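Local coordinates for hypothetical UPF0131 protein PH0828 (Pyrococcus horikoshii, PDB 1V30), which probably acts as a gamma-glutamylcyclotransferase, the kind of enzyme that releases 5-oxoproline from gamma-glutamyl compounds, at residues 9-14 with 91-96; 32-37 with 58-63. All blocks are in the same frame, centred on the assembly; numbering follows the deposited sequence.

Strand 8-12 comes first from the N terminus, and in contact 1 its segment 9-14 meets 91-96, 77 residues on at the nearest ends. Within that wide loop, contact 2 closes a shorter one, pairing strand 30-37 with strand 56-64, so the two contacts nest and do not cross. Strand 56-64 also pairs with strand 8-12, through I10 with Y62 and V12 with E60. Contact 2 therefore builds one edge of the three-stranded antiparallel sheet, while contact 1 joins its other outermost strand to the hairpin of 81-86 and 93-98.

Contact 1. Residues 9-14 with 91-96; sequences RIAVYG and GKAFLW
The O of R9 accepts from F94 N and F94 O accepts from A11 N at 2.8 Å, so that I10 and F94 form a single backbone bridge, in which strand 9-12 at the edge of the three-stranded sheet meets strand 93-96 of a hairpin, the axes 38° apart. The R9 side chain leaves with CG anti to the backbone N (chi1 -171°) and lies over A93 CB; farther out, NH1 donates to K92 O at 2.8 Å, the acceptor slightly out of the guanidinium plane, while G91 N sits over one face of that group. I10 CG2 reaches the W96 indole at CH2, 4.2 Å away, and F69 of helix 66-72 packs on I10 as well. A11 points its methyl at the hairpin, between A93 CB and L95 CD1. Direct backbone bonding then gives way to water: a water bridges the two strands, donating to A11 O and accepting from W96 N. V12 CG1 meets the edge of the W96 ring at CZ3, side by side with it, and the indole NE1 is held by N73. Y13 and G14 belong, by similarity, to the substrate-binding loop; Y13 N, and more weakly G14 N, hydrogen-bond an oxygen of a bound buffer molecule, probably from the crystallisation liquor, consistent with an anion-accepting pocket. Y13 crosses L95 at about a right angle, and its OH donates to W96 O at 2.7 Å, nearly in line with the carbonyl and in the plane of the phenol ring.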
ATOM      1  N   ARG A   9      -9.525   4.115   8.921  1.00 20.64           N
ATOM      2  CA  ARG A   9      -8.575   3.011   8.932  1.00 18.47           C
ATOM      3  C   ARG A   9      -8.133   2.759   7.492  1.00 17.00           C
ATOM      4  O   ARG A   9      -8.973   2.591   6.606  1.00 17.05           O
ATOM      5  CB  ARG A   9      -9.238   1.753   9.506  1.00 20.26           C
ATOM      6  CG  ARG A   9      -8.281   0.603   9.772  1.00 21.22           C
ATOM      7  CD  ARG A   9      -8.991  -0.567  10.450  1.00 22.54           C
ATOM      8  NE  ARG A   9      -9.558  -0.191  11.742  1.00 22.72           N
ATOM      9  CZ  ARG A   9     -10.852  -0.251  12.044  1.00 22.26           C
ATOM     10  NH1 ARG A   9     -11.735  -0.677  11.150  1.00 21.54           N
ATOM     11  NH2 ARG A   9     -11.265   0.123  13.247  1.00 20.53           N
ATOM     12  N   ILE A  10      -6.822   2.751   7.255  1.00 15.44           N
ATOM     13  CA  ILE A  10      -6.301   2.510   5.913  1.00 15.20           C
ATOM     14  C   ILE A  10      -5.293   1.364   5.900  1.00 12.75           C
ATOM     15  O   ILE A  10      -4.646   1.082   6.916  1.00 14.99           O
ATOM     16  CB  ILE A  10      -5.618   3.775   5.317  1.00 14.34           C
ATOM     17  CG1 ILE A  10      -4.386   4.154   6.141  1.00 14.80           C
ATOM     18  CG2 ILE A  10      -6.611   4.937   5.281  1.00 14.95           C
ATOM     19  CD1 ILE A  10      -3.619   5.338   5.583  1.00 16.71           C
ATOM     20  N   ALA A  11      -5.172   0.705   4.751  1.00 13.29           N
ATOM     21  CA  ALA A  11      -4.246  -0.408   4.569  1.00 13.73           C
ATOM     22  C   ALA A  11      -3.365  -0.036   3.384  1.00 12.56           C
ATOM     23  O   ALA A  11      -3.844   0.066   2.247  1.00 13.21           O
ATOM     24  CB  ALA A  11      -5.013  -1.687   4.278  1.00 14.34           C
ATOM     25  N   VAL A  12      -2.080   0.178   3.654  1.00 12.57           N
ATOM     26  CA  VAL A  12      -1.145   0.574   2.611  1.00 12.15           C
ATOM     27  C   VAL A  12      -0.114  -0.504   2.301  1.00 11.88           C
ATOM     28  O   VAL A  12       0.455  -1.129   3.204  1.00 13.25           O
ATOM     29  CB  VAL A  12      -0.453   1.913   2.980  1.00 12.35           C
ATOM     30  CG1 VAL A  12      -1.512   3.009   3.103  1.00 13.39           C
ATOM     31  CG2 VAL A  12       0.325   1.782   4.291  1.00 13.27           C
ATOM     32  N   TYR A  13       0.108  -0.726   1.011  1.00 11.45           N
ATOM     33  CA  TYR A  13       1.023  -1.755   0.535  1.00 11.82           C
ATOM     34  C   TYR A  13       2.257  -1.219  -0.168  1.00 12.04           C
ATOM     35  O   TYR A  13       3.191  -1.976  -0.428  1.00 14.06           O
ATOM     36  CB  TYR A  13       0.288  -2.662  -0.453  1.00 12.63           C
ATOM     37  CG  TYR A  13      -0.308  -1.895  -1.624  1.00 12.27           C
ATOM     38  CD1 TYR A  13      -1.620  -1.419  -1.580  1.00 12.20           C
ATOM     39  CD2 TYR A  13       0.447  -1.630  -2.772  1.00 11.45           C
ATOM     40  CE1 TYR A  13      -2.167  -0.702  -2.659  1.00 12.18           C
ATOM     41  CE2 TYR A  13      -0.090  -0.913  -3.850  1.00 13.05           C
ATOM     42  CZ  TYR A  13      -1.395  -0.458  -3.787  1.00 11.83           C
ATOM     43  OH  TYR A  13      -1.928   0.196  -4.877  1.00 13.45           O
ATOM     44  N   GLY A  14       2.270   0.069  -0.478  1.00 12.03           N
ATOM     45  CA  GLY A  14       3.398   0.600  -1.215  1.00 12.58           C
ATOM     46  C   GLY A  14       4.010   1.904  -0.774  1.00 12.74           C
ATOM     47  O   GLY A  14       4.685   1.975   0.251  1.00 12.66           O
ATOM     48  N   GLY A  91     -10.181  -4.828  11.384  1.00 18.08           N
ATOM     49  CA  GLY A  91     -11.450  -4.293  10.923  1.00 17.30           C
ATOM     50  C   GLY A  91     -11.343  -3.782   9.496  1.00 17.71           C
ATOM     51  O   GLY A  91     -10.262  -3.783   8.905  1.00 17.77           O
ATOM     52  N   LYS A  92     -12.465  -3.350   8.932  1.00 16.30           N
ATOM     53  CA  LYS A  92     -12.474  -2.839   7.568  1.00 16.90           C
ATOM     54  C   LYS A  92     -11.564  -1.623   7.425  1.00 14.99           C
ATOM     55  O   LYS A  92     -11.464  -0.791   8.328  1.00 16.28           O
ATOM     56  CB  LYS A  92     -13.900  -2.467   7.159  1.00 17.83           C
ATOM     57  CG  LYS A  92     -14.796  -3.659   6.864  1.00 24.81           C
ATOM     58  CD  LYS A  92     -14.371  -4.366   5.585  1.00 26.57           C
ATOM     59  CE  LYS A  92     -15.316  -5.510   5.247  1.00 29.11           C
ATOM     60  NZ  LYS A  92     -14.942  -6.184   3.972  1.00 31.00           N
ATOM     61  N   ALA A  93     -10.899  -1.531   6.278  1.00 15.07           N
ATOM     62  CA  ALA A  93      -9.995  -0.421   6.005  1.00 13.78           C
ATOM     63  C   ALA A  93     -10.067  -0.032   4.537  1.00 14.99           C
ATOM     64  O   ALA A  93     -10.511  -0.820   3.698  1.00 15.66           O
ATOM     65  CB  ALA A  93      -8.557  -0.815   6.369  1.00 14.48           C
ATOM     66  N   PHE A  94      -9.644   1.191   4.238  1.00 13.70           N
ATOM     67  CA  PHE A  94      -9.619   1.664   2.863  1.00 14.27           C
ATOM     68  C   PHE A  94      -8.246   1.363   2.278  1.00 14.38           C
ATOM     69  O   PHE A  94      -7.231   1.398   2.983  1.00 16.18           O
ATOM     70  CB  PHE A  94      -9.887   3.168   2.795  1.00 15.34           C
ATOM     71  CG  PHE A  94     -11.302   3.539   3.106  1.00 15.06           C
ATOM     72  CD1 PHE A  94     -11.661   3.961   4.380  1.00 15.95           C
ATOM     73  CD2 PHE A  94     -12.283   3.442   2.129  1.00 16.77           C
ATOM     74  CE1 PHE A  94     -12.985   4.286   4.677  1.00 16.99           C
ATOM     75  CE2 PHE A  94     -13.608   3.762   2.415  1.00 17.45           C
ATOM     76  CZ  PHE A  94     -13.958   4.186   3.691  1.00 18.68           C
ATOM     77  N   LEU A  95      -8.227   1.073   0.985  1.00 14.05           N
ATOM     78  CA  LEU A  95      -7.000   0.762   0.269  1.00 13.48           C
ATOM     79  C   LEU A  95      -7.095   1.416  -1.100  1.00 14.36           C
ATOM     80  O   LEU A  95      -8.185   1.503  -1.673  1.00 14.56           O
ATOM     81  CB  LEU A  95      -6.851  -0.757   0.140  1.00 14.92           C
ATOM     82  CG  LEU A  95      -5.697  -1.316  -0.695  1.00 15.52           C
ATOM     83  CD1 LEU A  95      -5.171  -2.588  -0.046  1.00 16.48           C
ATOM     84  CD2 LEU A  95      -6.164  -1.585  -2.118  1.00 16.36           C
ATOM     85  N   TRP A  96      -5.964   1.895  -1.609  1.00 13.08           N
ATOM     86  CA  TRP A  96      -5.921   2.544  -2.909  1.00 13.60           C
ATOM     87  C   TRP A  96      -5.533   1.521  -3.956  1.00 13.59           C
ATOM     88  O   TRP A  96      -4.368   1.146  -4.079  1.00 13.84           O
ATOM     89  CB  TRP A  96      -4.921   3.697  -2.892  1.00 12.22           C
ATOM     90  CG  TRP A  96      -5.447   4.918  -2.198  1.00 13.95           C
ATOM     91  CD1 TRP A  96      -6.210   5.908  -2.749  1.00 14.38           C
ATOM     92  CD2 TRP A  96      -5.265   5.273  -0.820  1.00 14.28           C
ATOM     93  NE1 TRP A  96      -6.510   6.859  -1.802  1.00 15.28           N
ATOM     94  CE2 TRP A  96      -5.944   6.494  -0.607  1.00 16.00           C
ATOM     95  CE3 TRP A  96      -4.594   4.678   0.259  1.00 14.88           C
ATOM     96  CZ2 TRP A  96      -5.970   7.131   0.636  1.00 17.29           C
ATOM     97  CZ3 TRP A  96      -4.620   5.314   1.497  1.00 16.81           C
ATOM     98  CH2 TRP A  96      -5.302   6.528   1.674  1.00 16.75           C
TER
HETATM   99  O   HOH W   1      -3.500   1.422  -0.127  1.00 13.41           O

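Contact 2. Residues 32-37 with 58-63; sequences LGEDWI and KVEVYE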
ATOM      1  N   LEU A  32      -1.370   0.147  13.563  1.00 17.52           N
ATOM      2  CA  LEU A  32      -2.060  -0.943  14.243  1.00 17.51           C
ATOM      3  C   LEU A  32      -1.297  -2.252  14.077  1.00 17.63           C
ATOM      4  O   LEU A  32      -1.308  -3.107  14.963  1.00 18.77           O
ATOM      5  CB  LEU A  32      -3.476  -1.115  13.688  1.00 16.54           C
ATOM      6  CG  LEU A  32      -4.455   0.059  13.789  1.00 17.30           C
ATOM      7  CD1 LEU A  32      -5.805  -0.379  13.235  1.00 17.49           C
ATOM      8  CD2 LEU A  32      -4.595   0.515  15.237  1.00 21.11           C
ATOM      9  N   GLY A  33      -0.631  -2.402  12.939  1.00 15.65           N
ATOM     10  CA  GLY A  33       0.116  -3.613  12.665  1.00 15.32           C
ATOM     11  C   GLY A  33       0.023  -3.965  11.196  1.00 15.10           C
ATOM     12  O   GLY A  33      -0.696  -3.308  10.438  1.00 16.48           O
ATOM     13  N   GLU A  34       0.752  -4.993  10.784  1.00 15.22           N
ATOM     14  CA  GLU A  34       0.724  -5.426   9.397  1.00 15.00           C
ATOM     15  C   GLU A  34      -0.295  -6.544   9.252  1.00 15.56           C
ATOM     16  O   GLU A  34      -0.699  -7.167  10.240  1.00 17.08           O
ATOM     17  CB  GLU A  34       2.105  -5.928   8.963  1.00 15.68           C
ATOM     18  CG  GLU A  34       3.210  -4.887   9.098  1.00 17.77           C
ATOM     19  CD  GLU A  34       4.558  -5.384   8.597  1.00 18.08           C
ATOM     20  OE1 GLU A  34       4.848  -6.584   8.762  1.00 19.47           O
ATOM     21  OE2 GLU A  34       5.329  -4.570   8.046  1.00 20.68           O
ATOM     22  N   ASP A  35      -0.722  -6.789   8.022  1.00 15.33           N
ATOM     23  CA  ASP A  35      -1.682  -7.842   7.753  1.00 15.62           C
ATOM     24  C   ASP A  35      -1.526  -8.247   6.294  1.00 16.64           C
ATOM     25  O   ASP A  35      -0.721  -7.662   5.563  1.00 15.79           O
ATOM     26  CB  ASP A  35      -3.100  -7.332   8.027  1.00 16.37           C
ATOM     27  CG  ASP A  35      -4.124  -8.450   8.118  1.00 18.37           C
ATOM     28  OD1 ASP A  35      -3.735  -9.637   8.190  1.00 19.08           O
ATOM     29  OD2 ASP A  35      -5.333  -8.132   8.132  1.00 20.93           O
ATOM     30  N   TRP A  36      -2.277  -9.261   5.884  1.00 18.52           N
ATOM     31  CA  TRP A  36      -2.244  -9.730   4.507  1.00 19.68           C
ATOM     32  C   TRP A  36      -3.653  -9.679   3.935  1.00 20.59           C
ATOM     33  O   TRP A  36      -4.607 -10.147   4.562  1.00 21.54           O
ATOM     34  CB  TRP A  36      -1.713 -11.164   4.422  1.00 20.44           C
ATOM     35  CG  TRP A  36      -0.259 -11.308   4.750  1.00 21.06           C
ATOM     36  CD1 TRP A  36       0.286 -11.506   5.982  1.00 21.71           C
ATOM     37  CD2 TRP A  36       0.838 -11.267   3.825  1.00 21.41           C
ATOM     38  NE1 TRP A  36       1.655 -11.596   5.886  1.00 22.77           N
ATOM     39  CE2 TRP A  36       2.020 -11.451   4.573  1.00 21.90           C
ATOM     40  CE3 TRP A  36       0.934 -11.093   2.437  1.00 19.54           C
ATOM     41  CZ2 TRP A  36       3.291 -11.467   3.979  1.00 21.52           C
ATOM     42  CZ3 TRP A  36       2.195 -11.108   1.846  1.00 20.20           C
ATOM     43  CH2 TRP A  36       3.357 -11.294   2.619  1.00 20.29           C
ATOM     44  N   ILE A  37      -3.782  -9.096   2.750  1.00 20.10           N
ATOM     45  CA  ILE A  37      -5.075  -8.992   2.090  1.00 20.55           C
ATOM     46  C   ILE A  37      -5.141 -10.044   0.988  1.00 19.58           C
ATOM     47  O   ILE A  37      -4.306 -10.069   0.084  1.00 19.06           O
ATOM     48  CB  ILE A  37      -5.273  -7.593   1.456  1.00 19.85           C
ATOM     49  CG1 ILE A  37      -4.938  -6.498   2.478  1.00 21.98           C
ATOM     50  CG2 ILE A  37      -6.713  -7.441   0.972  1.00 20.09           C
ATOM     51  CD1 ILE A  37      -5.776  -6.540   3.743  1.00 22.44           C
ATOM     52  N   LYS A  58       0.780  -7.834   1.263  1.00 15.36           N
ATOM     53  CA  LYS A  58       1.178  -7.367   2.581  1.00 15.75           C
ATOM     54  C   LYS A  58       0.874  -5.881   2.722  1.00 14.85           C
ATOM     55  O   LYS A  58       1.226  -5.074   1.853  1.00 14.93           O
ATOM     56  CB  LYS A  58       2.674  -7.599   2.815  1.00 16.55           C
ATOM     57  CG  LYS A  58       3.120  -7.317   4.242  1.00 21.66           C
ATOM     58  CD  LYS A  58       4.632  -7.354   4.348  1.00 24.60           C
ATOM     59  CE  LYS A  58       5.109  -7.349   5.790  1.00 29.04           C
ATOM     60  NZ  LYS A  58       5.005  -8.694   6.421  1.00 28.96           N
ATOM     61  N   VAL A  59       0.216  -5.525   3.818  1.00 13.50           N
ATOM     62  CA  VAL A  59      -0.121  -4.139   4.089  1.00 13.42           C
ATOM     63  C   VAL A  59       0.220  -3.761   5.518  1.00 14.54           C
ATOM     64  O   VAL A  59       0.404  -4.621   6.386  1.00 14.33           O
ATOM     65  CB  VAL A  59      -1.641  -3.861   3.910  1.00 12.63           C
ATOM     66  CG1 VAL A  59      -2.047  -4.057   2.466  1.00 13.56           C
ATOM     67  CG2 VAL A  59      -2.456  -4.764   4.843  1.00 14.72           C
ATOM     68  N   GLU A  60       0.327  -2.457   5.737  1.00 13.63           N
ATOM     69  CA  GLU A  60       0.538  -1.884   7.055  1.00 13.85           C
ATOM     70  C   GLU A  60      -0.793  -1.183   7.287  1.00 14.01           C
ATOM     71  O   GLU A  60      -1.258  -0.431   6.424  1.00 14.11           O
ATOM     72  CB  GLU A  60       1.669  -0.860   7.036  1.00 12.88           C
ATOM     73  CG  GLU A  60       3.052  -1.476   7.055  1.00 14.73           C
ATOM     74  CD  GLU A  60       4.151  -0.467   6.791  1.00 13.46           C
ATOM     75  OE1 GLU A  60       3.951   0.736   7.048  1.00 15.11           O
ATOM     76  OE2 GLU A  60       5.226  -0.894   6.330  1.00 16.90           O
ATOM     77  N   VAL A  61      -1.420  -1.435   8.429  1.00 14.30           N
ATOM     78  CA  VAL A  61      -2.710  -0.825   8.725  1.00 14.08           C
ATOM     79  C   VAL A  61      -2.565   0.317   9.723  1.00 15.36           C
ATOM     80  O   VAL A  61      -1.933   0.163  10.775  1.00 16.14           O
ATOM     81  CB  VAL A  61      -3.699  -1.873   9.276  1.00 13.63           C
ATOM     82  CG1 VAL A  61      -5.078  -1.247   9.451  1.00 14.59           C
ATOM     83  CG2 VAL A  61      -3.774  -3.059   8.329  1.00 14.64           C
ATOM     84  N   TYR A  62      -3.153   1.460   9.383  1.00 15.81           N
ATOM     85  CA  TYR A  62      -3.091   2.651  10.222  1.00 17.52           C
ATOM     86  C   TYR A  62      -4.453   3.263  10.481  1.00 17.76           C
ATOM     87  O   TYR A  62      -5.407   3.048   9.726  1.00 18.36           O
ATOM     88  CB  TYR A  62      -2.249   3.748   9.564  1.00 17.80           C
ATOM     89  CG  TYR A  62      -0.794   3.429   9.359  1.00 16.10           C
ATOM     90  CD1 TYR A  62      -0.376   2.645   8.286  1.00 15.17           C
ATOM     91  CD2 TYR A  62       0.168   3.904  10.248  1.00 16.73           C
ATOM     92  CE1 TYR A  62       0.966   2.341   8.100  1.00 15.74           C
ATOM     93  CE2 TYR A  62       1.511   3.607  10.074  1.00 17.11           C
ATOM     94  CZ  TYR A  62       1.903   2.826   9.000  1.00 16.87           C
ATOM     95  OH  TYR A  62       3.230   2.516   8.827  1.00 18.37           O
ATOM     96  N   GLU A  63      -4.528   4.034  11.558  1.00 19.33           N
ATOM     97  CA  GLU A  63      -5.729   4.778  11.904  1.00 20.49           C
ATOM     98  C   GLU A  63      -5.273   6.216  11.691  1.00 20.27           C
ATOM     99  O   GLU A  63      -4.277   6.643  12.279  1.00 20.80           O
ATOM    100  CB  GLU A  63      -6.119   4.592  13.374  1.00 23.64           C
ATOM    101  CG  GLU A  63      -6.606   3.207  13.757  1.00 28.33           C
ATOM    102  CD  GLU A  63      -7.256   3.191  15.131  1.00 30.85           C
ATOM    103  OE1 GLU A  63      -7.508   2.091  15.666  1.00 33.99           O
ATOM    104  OE2 GLU A  63      -7.520   4.282  15.677  1.00 33.48           O
TER
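W36 lays one face of its indole over the K58 side chain: K58 CB stands 3.8 Å from the centroid of the six-membered ring, 14° off its normal, a CH-pi contact in a non-hydrogen-bonded pair of an antiparallel ladder. The lysine runs extended as far as CE, then turns at its last torsion (chi4 79°), and NZ forms a salt bridge with E34 OE1 at 3.2 Å. E34 thus crosses K58 obliquely on the same face as W36, while its other oxygen, OE2, lies 4.1 Å from OE2 of E60. The two side chains run side by side with their carboxylate planes 21° apart, so each might raise the other's affinity for a proton, although R17 forms a salt bridge with E60 and a long, weak ion pair with E34. Y62 OH meets the other oxygen, E60 OE1, on its anti side.

The other face carries D35, V59 and V61; I37 CG1 packs on V59 CG1 at 3.8 Å, the two side chains crossing at about a right angle, and L32 CD1 touches V61 CG1. Between them, D35 and V59 exchange both N-H...O bonds as a hydrogen-bonded pair. Farther along, V61 faces two residues at once: V61 O accepts from L32 N at 2.8 Å and V61 N donates to G33 O, a classic beta bulge. G33 takes backbone angles that suit glycine. L32 also crosses the E63 side chain, whose OE2 is bound by K30.

Strand 58-63 is the middle strand, with 32-37 along one side and 8-12 along the other, and D35 OD2 reaches K89 in the turn joining strands 81-86 and 93-98.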